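Local coordinates for protein endoglucanase (Humicola insolens, PDB 1DYS) that hydrolyses internal beta-1,4-glucosidic linkages of cellulose as a glycoside hydrolase family 6 endoglucanase, an enzyme of plant biomass recycling, at residues Asn4-Arg9 with Asn78-Leu83; Tyr116-Ala121 with Ile167-Ala172; Phe132-Glu137 with Ser173-Tyr178. One frame throughout, in Å; residues are numbered along the deposited sequence.

Interaction 1 of 3, residues Asn4-Arg9 with Asn78-Leu83; sequences NPFSGR and NPIVGL
Ile-80 holds CG1 anti to its backbone N (chi1 179°) and keeps chi2 extended as well, so CD1 reaches out from strand 79-85 toward the turns of Asn-4 to Arg-9. Phe-6, with CG anti to its carbonyl carbon and beside its N (chi1 -71°), lays its ring across that branch. CD1 of Ile-80 sits over the centre of one ring face, a CH-pi contact with 4.2 Å between CD1 and the ring centroid of Phe-6. CG2 of Ile-80 comes to the same side of the ring, displaced toward its CD2/CE2 rim, 3.6 Å from Phe-6 CD2.

Two overlapping turns shape the N-terminal segment: type I from Asn-4 to Ser-7, then type II from Phe-6 to Arg-9. Asn-4 OD1 accepts from Phe-6 N at 2.8 Å, an Asx turn that pins the start of the first. Arg-9, extended from CG to NE, folds back over the segment, and its NH1 donates to Pro-5 O at 3.0 Å, with that oxygen in the guanidinium plane. Where the two backbones come closest, Arg-9 CA makes a CA-H...O contact of 3.1 Å with Asn-78 O. A water then joins the two sides: it accepts from Arg-9 NE at 2.5 Å and, weakly, from Asn-78 ND2, and donates to Pro-79 O.

Just beyond the segment, Thr-10 takes up backbone hydrogen bonding with Asn-78 and Ile-80, where strand 10-11 joins the parallel sheet. The chemistry is thus divided, an apolar aromatic-aliphatic patch beside a polar patch bridged by water, and direct strand pairing begins only after Arg-9.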
loop_
_atom_site.group_PDB
_atom_site.type_symbol
_atom_site.label_atom_id
_atom_site.label_comp_id
_atom_site.label_asym_id
_atom_site.label_seq_id
_atom_site.Cartn_x
_atom_site.Cartn_y
_atom_site.Cartn_z
ATOM N N ASN A 4 -26.783 -12.607 21.047
ATOM C CA ASN A 4 -25.492 -11.937 20.770
ATOM C C ASN A 4 -24.599 -13.067 20.315
ATOM O O ASN A 4 -24.385 -14.105 20.944
ATOM C CB ASN A 4 -25.039 -11.242 22.037
ATOM C CG ASN A 4 -23.564 -10.907 22.138
ATOM O OD1 ASN A 4 -22.843 -11.055 21.151
ATOM N ND2 ASN A 4 -23.126 -10.473 23.316
ATOM N N PRO A 5 -24.013 -12.935 19.134
ATOM C CA PRO A 5 -23.178 -13.992 18.577
ATOM C C PRO A 5 -21.891 -14.265 19.328
ATOM O O PRO A 5 -21.217 -15.282 19.105
ATOM C CB PRO A 5 -22.906 -13.599 17.117
ATOM C CG PRO A 5 -23.334 -12.169 17.052
ATOM C CD PRO A 5 -24.209 -11.809 18.231
ATOM N N PHE A 6 -21.453 -13.349 20.196
ATOM C CA PHE A 6 -20.205 -13.498 20.923
ATOM C C PHE A 6 -20.431 -14.216 22.270
ATOM O O PHE A 6 -19.475 -14.585 22.918
ATOM C CB PHE A 6 -19.557 -12.140 21.182
ATOM C CG PHE A 6 -19.005 -11.492 19.936
ATOM C CD1 PHE A 6 -19.805 -10.690 19.122
ATOM C CD2 PHE A 6 -17.689 -11.707 19.585
ATOM C CE1 PHE A 6 -19.297 -10.086 17.985
ATOM C CE2 PHE A 6 -17.172 -11.159 18.427
ATOM C CZ PHE A 6 -17.982 -10.345 17.653
ATOM N N SER A 7 -21.683 -14.270 22.689
ATOM C CA SER A 7 -22.062 -14.933 23.940
ATOM C C SER A 7 -21.485 -16.331 24.065
ATOM O O SER A 7 -21.686 -17.251 23.260
ATOM C CB SER A 7 -23.598 -15.032 24.012
ATOM O OG SER A 7 -24.050 -14.906 25.352
ATOM N N GLY A 8 -20.679 -16.535 25.108
ATOM C CA GLY A 8 -20.020 -17.765 25.417
ATOM C C GLY A 8 -18.904 -18.168 24.470
ATOM O O GLY A 8 -18.358 -19.260 24.560
ATOM N N ARG A 9 -18.491 -17.256 23.587
ATOM C CA ARG A 9 -17.420 -17.528 22.638
ATOM C C ARG A 9 -16.167 -16.726 22.965
ATOM O O ARG A 9 -16.205 -15.801 23.756
ATOM C CB ARG A 9 -17.934 -17.253 21.213
ATOM C CG ARG A 9 -18.943 -18.291 20.770
ATOM C CD ARG A 9 -19.412 -18.179 19.322
ATOM N NE ARG A 9 -20.287 -19.322 19.029
ATOM C CZ ARG A 9 -21.557 -19.265 18.664
ATOM N NH1 ARG A 9 -22.149 -18.090 18.513
ATOM N NH2 ARG A 9 -22.200 -20.411 18.444
ATOM N N ASN A 78 -14.259 -22.511 21.820
ATOM C CA ASN A 78 -15.458 -22.059 21.138
ATOM C C ASN A 78 -15.239 -20.637 20.581
ATOM O O ASN A 78 -15.636 -19.634 21.189
ATOM C CB ASN A 78 -16.633 -21.973 22.117
ATOM C CG ASN A 78 -17.722 -22.913 21.641
ATOM O OD1 ASN A 78 -17.674 -24.078 22.028
ATOM N ND2 ASN A 78 -18.618 -22.414 20.802
ATOM N N PRO A 79 -14.589 -20.631 19.449
ATOM C CA PRO A 79 -14.138 -19.396 18.831
ATOM C C PRO A 79 -15.191 -18.693 18.016
ATOM O O PRO A 79 -16.191 -19.264 17.569
ATOM C CB PRO A 79 -12.950 -19.802 17.917
ATOM C CG PRO A 79 -13.243 -21.245 17.616
ATOM C CD PRO A 79 -14.097 -21.797 18.724
ATOM N N ILE A 80 -14.913 -17.398 17.842
ATOM C CA ILE A 80 -15.661 -16.645 16.824
ATOM C C ILE A 80 -14.552 -15.898 16.078
ATOM O O ILE A 80 -13.679 -15.325 16.721
ATOM C CB ILE A 80 -16.791 -15.788 17.336
ATOM C CG1 ILE A 80 -17.460 -15.056 16.158
ATOM C CG2 ILE A 80 -16.297 -14.835 18.432
ATOM C CD1 ILE A 80 -18.773 -14.379 16.504
ATOM N N VAL A 81 -14.548 -16.041 14.759
ATOM C CA VAL A 81 -13.505 -15.380 13.960
ATOM C C VAL A 81 -13.886 -13.968 13.524
ATOM O O VAL A 81 -14.962 -13.833 12.959
ATOM C CB VAL A 81 -13.331 -16.220 12.665
ATOM C CG1 VAL A 81 -12.355 -15.552 11.696
ATOM C CG2 VAL A 81 -12.875 -17.623 13.031
ATOM N N GLY A 82 -13.052 -12.965 13.784
ATOM C CA GLY A 82 -13.388 -11.610 13.312
ATOM C C GLY A 82 -12.646 -11.409 11.980
ATOM O O GLY A 82 -11.433 -11.613 11.922
ATOM N N LEU A 83 -13.419 -10.942 10.982
ATOM C CA LEU A 83 -12.830 -10.628 9.667
ATOM C C LEU A 83 -13.218 -9.188 9.305
ATOM O O LEU A 83 -14.367 -8.811 9.543
ATOM C CB LEU A 83 -13.349 -11.533 8.542
ATOM C CG LEU A 83 -13.006 -13.020 8.709
ATOM C CD1 LEU A 83 -13.664 -13.791 7.549
ATOM C CD2 LEU A 83 -11.515 -13.229 8.751
HETATM O O HOH W 1 -18.480 -21.015 18.595
#

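Interaction 2 of 3, residues Tyr116-Ala121 with Ile167-Ala172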
loop_
_atom_site.group_PDB
_atom_site.type_symbol
_atom_site.label_atom_id
_atom_site.label_comp_id
_atom_site.label_asym_id
_atom_site.label_seq_id
_atom_site.Cartn_x
_atom_site.Cartn_y
_atom_site.Cartn_z
ATOM N N TYR A 116 -13.878 -10.087 -5.321
ATOM C CA TYR A 116 -13.628 -9.921 -3.879
ATOM C C TYR A 116 -14.813 -10.401 -3.032
ATOM O O TYR A 116 -14.558 -11.373 -2.305
ATOM C CB TYR A 116 -13.184 -8.489 -3.584
ATOM C CG TYR A 116 -12.943 -8.242 -2.107
ATOM C CD1 TYR A 116 -11.767 -8.652 -1.489
ATOM C CD2 TYR A 116 -13.921 -7.649 -1.334
ATOM C CE1 TYR A 116 -11.556 -8.458 -0.123
ATOM C CE2 TYR A 116 -13.726 -7.448 0.047
ATOM C CZ TYR A 116 -12.541 -7.838 0.619
ATOM O OH TYR A 116 -12.325 -7.653 1.975
ATOM N N VAL A 117 -16.009 -9.847 -3.205
ATOM C CA VAL A 117 -17.117 -10.348 -2.383
ATOM C C VAL A 117 -17.458 -11.807 -2.689
ATOM O O VAL A 117 -17.565 -12.608 -1.747
ATOM C CB VAL A 117 -18.344 -9.429 -2.539
ATOM C CG1 VAL A 117 -19.537 -9.945 -1.789
ATOM C CG2 VAL A 117 -17.971 -8.021 -2.014
ATOM N N ASN A 118 -17.567 -12.201 -3.967
ATOM C CA ASN A 118 -17.956 -13.606 -4.197
ATOM C C ASN A 118 -17.065 -14.611 -3.539
ATOM O O ASN A 118 -17.554 -15.491 -2.796
ATOM C CB ASN A 118 -18.170 -13.853 -5.687
ATOM C CG ASN A 118 -19.392 -13.098 -6.162
ATOM O OD1 ASN A 118 -20.213 -12.480 -5.493
ATOM N ND2 ASN A 118 -19.541 -13.135 -7.504
ATOM N N PRO A 119 -15.774 -14.534 -3.701
ATOM C CA PRO A 119 -14.818 -15.459 -3.123
ATOM C C PRO A 119 -14.869 -15.389 -1.603
ATOM O O PRO A 119 -14.728 -16.424 -0.937
ATOM C CB PRO A 119 -13.429 -15.241 -3.715
ATOM C CG PRO A 119 -13.670 -14.115 -4.668
ATOM C CD PRO A 119 -15.104 -13.651 -4.670
ATOM N N PHE A 120 -15.069 -14.194 -1.065
ATOM C CA PHE A 120 -15.205 -14.026 0.373
ATOM C C PHE A 120 -16.403 -14.851 0.867
ATOM O O PHE A 120 -16.247 -15.667 1.787
ATOM C CB PHE A 120 -15.414 -12.550 0.713
ATOM C CG PHE A 120 -15.095 -12.109 2.114
ATOM C CD1 PHE A 120 -15.757 -12.613 3.228
ATOM C CD2 PHE A 120 -14.126 -11.118 2.244
ATOM C CE1 PHE A 120 -15.437 -12.098 4.467
ATOM C CE2 PHE A 120 -13.802 -10.589 3.481
ATOM C CZ PHE A 120 -14.461 -11.118 4.585
ATOM N N ALA A 121 -17.519 -14.678 0.161
ATOM C CA ALA A 121 -18.738 -15.388 0.580
ATOM C C ALA A 121 -18.611 -16.890 0.422
ATOM O O ALA A 121 -19.130 -17.618 1.279
ATOM C CB ALA A 121 -19.920 -14.846 -0.179
ATOM N N ILE A 167 -23.617 -7.219 1.746
ATOM C CA ILE A 167 -24.572 -7.714 2.735
ATOM C C ILE A 167 -25.390 -8.827 2.089
ATOM O O ILE A 167 -25.618 -9.862 2.705
ATOM C CB ILE A 167 -25.516 -6.599 3.204
ATOM C CG1 ILE A 167 -24.716 -5.510 3.954
ATOM C CG2 ILE A 167 -26.632 -7.086 4.125
ATOM C CD1 ILE A 167 -25.441 -4.202 4.188
ATOM N N SER A 168 -25.867 -8.556 0.859
ATOM C CA SER A 168 -26.708 -9.566 0.191
ATOM C C SER A 168 -26.023 -10.905 0.051
ATOM O O SER A 168 -26.688 -11.959 0.041
ATOM C CB SER A 168 -27.186 -9.073 -1.183
ATOM O OG SER A 168 -26.245 -9.134 -2.256
ATOM N N GLN A 169 -24.707 -10.940 -0.166
ATOM C CA GLN A 169 -24.010 -12.197 -0.350
ATOM C C GLN A 169 -23.578 -12.927 0.919
ATOM O O GLN A 169 -23.078 -14.046 0.819
ATOM C CB GLN A 169 -22.717 -11.978 -1.166
ATOM C CG GLN A 169 -23.019 -11.707 -2.645
ATOM C CD GLN A 169 -23.284 -13.058 -3.292
ATOM O OE1 GLN A 169 -22.480 -14.001 -3.218
ATOM N NE2 GLN A 169 -24.472 -13.191 -3.861
ATOM N N LEU A 170 -23.734 -12.312 2.084
ATOM C CA LEU A 170 -23.249 -12.864 3.331
ATOM C C LEU A 170 -24.345 -13.130 4.342
ATOM O O LEU A 170 -24.230 -12.836 5.535
ATOM C CB LEU A 170 -22.222 -11.861 3.929
ATOM C CG LEU A 170 -20.965 -11.777 3.048
ATOM C CD1 LEU A 170 -20.105 -10.575 3.485
ATOM C CD2 LEU A 170 -20.110 -13.020 3.079
ATOM N N GLN A 171 -25.503 -13.604 3.844
ATOM C CA GLN A 171 -26.591 -13.946 4.765
ATOM C C GLN A 171 -26.493 -15.432 5.115
ATOM O O GLN A 171 -26.634 -16.266 4.216
ATOM C CB GLN A 171 -27.923 -13.685 4.073
ATOM C CG GLN A 171 -28.259 -12.275 3.702
ATOM C CD GLN A 171 -28.391 -11.331 4.885
ATOM O OE1 GLN A 171 -29.261 -11.505 5.737
ATOM N NE2 GLN A 171 -27.527 -10.333 4.912
ATOM N N ALA A 172 -26.230 -15.774 6.366
ATOM C CA ALA A 172 -26.150 -17.174 6.794
ATOM C C ALA A 172 -26.264 -17.204 8.316
ATOM O O ALA A 172 -25.943 -16.182 8.942
ATOM C CB ALA A 172 -24.860 -17.824 6.360
#
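The tight part of this contact is the small methyl of Ala-121, which faces Gln-169 and Leu-170. Its CB comes 3.4 Å from Gln-169 O and 3.7 Å from CD2 of Leu-170, whose CG stands anti to the carbonyl carbon (chi1 -67°). That same CD2 comes up obliquely to the Phe-120 ring, at a longer 4.4 Å from CD1. One turn back along helix 108-126, Val-117 crosses the Gln-169 chain obliquely, its CG1 3.8 Å from Gln-169 CB. Phe-120 and Leu-170 also touch strand 79-85, so the contact joins two helical segments packed on the parallel sheet, with the Phe-120 side chain about 9 Å from that of Trp-52, a likely substrate-binding residue.

Toward the partly exposed side the fit loosens. Gln-169 bends at chi2 (-80°), which brings its amide to that of Asn-118, planes 56° apart. The approach is oxygen to oxygen, Asn-118 OD1 to Gln-169 OE1 at 3.6 Å, and is no hydrogen bond; Asn-118 OD1 is instead bonded to Tyr-165 OH, and Gln-169 O to Lys-125 NZ.

The segments thus meet mainly through methyl and methylene groups, consistent with apolar burial, not direct polar bonding, as the main attraction between them.

Interaction 3 of 3, residues Phe132-Glu137 with Ser173-Tyr178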
loop_
_atom_site.group_PDB
_atom_site.type_symbol
_atom_site.label_atom_id
_atom_site.label_comp_id
_atom_site.label_asym_id
_atom_site.label_seq_id
_atom_site.Cartn_x
_atom_site.Cartn_y
_atom_site.Cartn_z
ATOM N N PHE A 132 -18.626 -16.510 12.352
ATOM C CA PHE A 132 -17.881 -15.348 11.900
ATOM C C PHE A 132 -18.557 -14.044 12.288
ATOM O O PHE A 132 -19.778 -13.892 12.202
ATOM C CB PHE A 132 -17.805 -15.335 10.350
ATOM C CG PHE A 132 -17.043 -16.467 9.724
ATOM C CD1 PHE A 132 -15.667 -16.467 9.557
ATOM C CD2 PHE A 132 -17.726 -17.630 9.368
ATOM C CE1 PHE A 132 -15.018 -17.533 9.004
ATOM C CE2 PHE A 132 -17.060 -18.722 8.848
ATOM C CZ PHE A 132 -15.693 -18.683 8.622
ATOM N N ALA A 133 -17.729 -13.085 12.704
ATOM C CA ALA A 133 -18.168 -11.715 12.872
ATOM C C ALA A 133 -17.440 -10.883 11.788
ATOM O O ALA A 133 -16.211 -10.875 11.793
ATOM C CB ALA A 133 -17.802 -11.056 14.190
ATOM N N VAL A 134 -18.225 -10.343 10.873
ATOM C CA VAL A 134 -17.585 -9.628 9.762
ATOM C C VAL A 134 -17.915 -8.164 9.883
ATOM O O VAL A 134 -19.048 -7.712 9.872
ATOM C CB VAL A 134 -18.077 -10.159 8.390
ATOM C CG1 VAL A 134 -17.469 -9.339 7.255
ATOM C CG2 VAL A 134 -17.768 -11.635 8.254
ATOM N N ILE A 135 -16.870 -7.324 9.944
ATOM C CA ILE A 135 -16.981 -5.907 9.949
ATOM C C ILE A 135 -16.955 -5.469 8.483
ATOM O O ILE A 135 -16.044 -5.813 7.736
ATOM C CB ILE A 135 -15.883 -5.226 10.768
ATOM C CG1 ILE A 135 -16.217 -5.487 12.244
ATOM C CG2 ILE A 135 -15.788 -3.748 10.404
ATOM C CD1 ILE A 135 -15.226 -4.836 13.212
ATOM N N LEU A 136 -18.008 -4.727 8.153
ATOM C CA LEU A 136 -18.107 -4.314 6.775
ATOM C C LEU A 136 -17.653 -2.877 6.558
ATOM O O LEU A 136 -18.224 -1.882 6.961
ATOM C CB LEU A 136 -19.542 -4.387 6.248
ATOM C CG LEU A 136 -20.213 -5.752 6.369
ATOM C CD1 LEU A 136 -21.712 -5.541 6.280
ATOM C CD2 LEU A 136 -19.672 -6.685 5.296
ATOM N N GLU A 137 -16.617 -2.775 5.738
ATOM C CA GLU A 137 -16.046 -1.575 5.180
ATOM C C GLU A 137 -15.900 -0.370 6.085
ATOM O O GLU A 137 -16.624 0.649 6.090
ATOM C CB GLU A 137 -16.896 -1.171 3.943
ATOM C CG GLU A 137 -16.861 -2.192 2.806
ATOM C CD GLU A 137 -15.489 -2.314 2.113
ATOM O OE1 GLU A 137 -14.626 -1.448 2.338
ATOM O OE2 GLU A 137 -15.364 -3.226 1.295
ATOM N N SER A 173 -26.727 -18.285 8.937
ATOM C CA SER A 173 -26.855 -18.258 10.390
ATOM C C SER A 173 -25.532 -18.219 11.139
ATOM O O SER A 173 -25.560 -17.896 12.331
ATOM C CB SER A 173 -27.682 -19.474 10.829
ATOM O OG SER A 173 -26.919 -20.655 10.727
ATOM N N HIS A 174 -24.394 -18.520 10.511
ATOM C CA HIS A 174 -23.108 -18.534 11.174
ATOM C C HIS A 174 -22.275 -17.295 10.797
ATOM O O HIS A 174 -21.146 -17.160 11.238
ATOM C CB HIS A 174 -22.320 -19.813 10.890
ATOM C CG HIS A 174 -21.969 -19.930 9.427
ATOM N ND1 HIS A 174 -22.917 -20.092 8.440
ATOM C CD2 HIS A 174 -20.767 -19.888 8.812
ATOM C CE1 HIS A 174 -22.305 -20.161 7.267
ATOM N NE2 HIS A 174 -20.995 -19.997 7.452
ATOM N N ILE A 175 -22.912 -16.408 10.036
ATOM C CA ILE A 175 -22.236 -15.161 9.641
ATOM C C ILE A 175 -22.972 -13.978 10.255
ATOM O O ILE A 175 -24.161 -13.738 10.020
ATOM C CB ILE A 175 -22.225 -14.986 8.111
ATOM C CG1 ILE A 175 -21.503 -16.130 7.406
ATOM C CG2 ILE A 175 -21.577 -13.639 7.751
ATOM C CD1 ILE A 175 -21.635 -16.060 5.875
ATOM N N HIS A 176 -22.260 -13.179 11.075
ATOM C CA HIS A 176 -22.831 -12.050 11.792
ATOM C C HIS A 176 -22.225 -10.738 11.310
ATOM O O HIS A 176 -21.027 -10.556 11.442
ATOM C CB HIS A 176 -22.577 -12.253 13.293
ATOM C CG HIS A 176 -23.008 -13.653 13.676
ATOM N ND1 HIS A 176 -24.345 -13.968 13.879
ATOM C CD2 HIS A 176 -22.294 -14.782 13.802
ATOM C CE1 HIS A 176 -24.389 -15.269 14.158
ATOM N NE2 HIS A 176 -23.185 -15.791 14.124
ATOM N N LEU A 177 -23.060 -9.950 10.649
ATOM C CA LEU A 177 -22.556 -8.744 9.991
ATOM C C LEU A 177 -22.673 -7.518 10.846
ATOM O O LEU A 177 -23.721 -7.212 11.401
ATOM C CB LEU A 177 -23.306 -8.568 8.667
ATOM C CG LEU A 177 -23.198 -9.734 7.678
ATOM C CD1 LEU A 177 -24.070 -9.469 6.453
ATOM C CD2 LEU A 177 -21.755 -9.974 7.259
ATOM N N TYR A 178 -21.566 -6.754 10.921
ATOM C CA TYR A 178 -21.524 -5.500 11.645
ATOM C C TYR A 178 -21.070 -4.435 10.667
ATOM O O TYR A 178 -19.924 -4.433 10.190
ATOM C CB TYR A 178 -20.570 -5.626 12.845
ATOM C CG TYR A 178 -21.062 -6.559 13.954
ATOM C CD1 TYR A 178 -21.885 -6.038 14.956
ATOM C CD2 TYR A 178 -20.726 -7.887 13.982
ATOM C CE1 TYR A 178 -22.326 -6.854 15.992
ATOM C CE2 TYR A 178 -21.181 -8.727 14.985
ATOM C CZ TYR A 178 -21.978 -8.197 15.972
ATOM O OH TYR A 178 -22.381 -9.066 16.954
#
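The imidazole of His-174 carries CG1 of Ile-175 over the centre of one face, 3.9 Å above the plane. Its CD2 meets the edge of the Phe-132 ring in that ring's plane, 3.8 Å from Phe-132 CD2, the two side chains running side by side. At the edge of the His-176 ring, Phe-132 O lies 3.1 Å from CD2. Val-134 O is at the edge of the Tyr-178 ring, and Ala-133 CB approaches that ring obliquely.

The strands pair in parallel, in register from Phe-132 with Ile-175 to Ile-135 with Tyr-178, through five backbone hydrogen bonds from Phe-132 N-His-174 O to Leu-136 N-Tyr-178 O. Phe-132, Val-134, Ile-175 and Leu-177 share one face of the sheet; Ala-133, Ile-135, His-176 and Tyr-178 share the other.

Three polar side-chain atoms have partners outside: His-174 NE2 at Leu-124 O, His-176 NE2 at Gln-131 OE1, Tyr-178 OH at Asp-304 OD2. These are neighbouring strands of a beta-alpha-beta crossover through helix 150-169, with the Ile-135 side chain about 7 Å from that of Trp-52, a likely substrate-binding residue. Helix 108-126 packs through Leu-124 on Phe-132, Val-134 and Ile-175, while strand 79-85 bonds to the far edge of strand 132-136.

In the fold
Strand 132-136 of interaction 3 lies between strand 79-85 of interaction 1 and strand 175-180 in the parallel sheet, and the centres of these two contacts are about 10 Å apart. Val-81 O and Leu-83 N probably hydrogen-bond to the backbone of Ala-133, while Pro-5 and Phe-6 pack on Tyr-178. Interaction 2 lies in the helical layer, its centre about 10 Å from that of interaction 3 and 19 Å from that of interaction 1. Along the chain interaction 1 comes first; the segments of interactions 2 and 3 then alternate. Strand 132-136, helices 140-146 and 150-169 and strand 175-180 form a beta-alpha-beta crossover, consistent with the distorted barrel of family 6 enzymes.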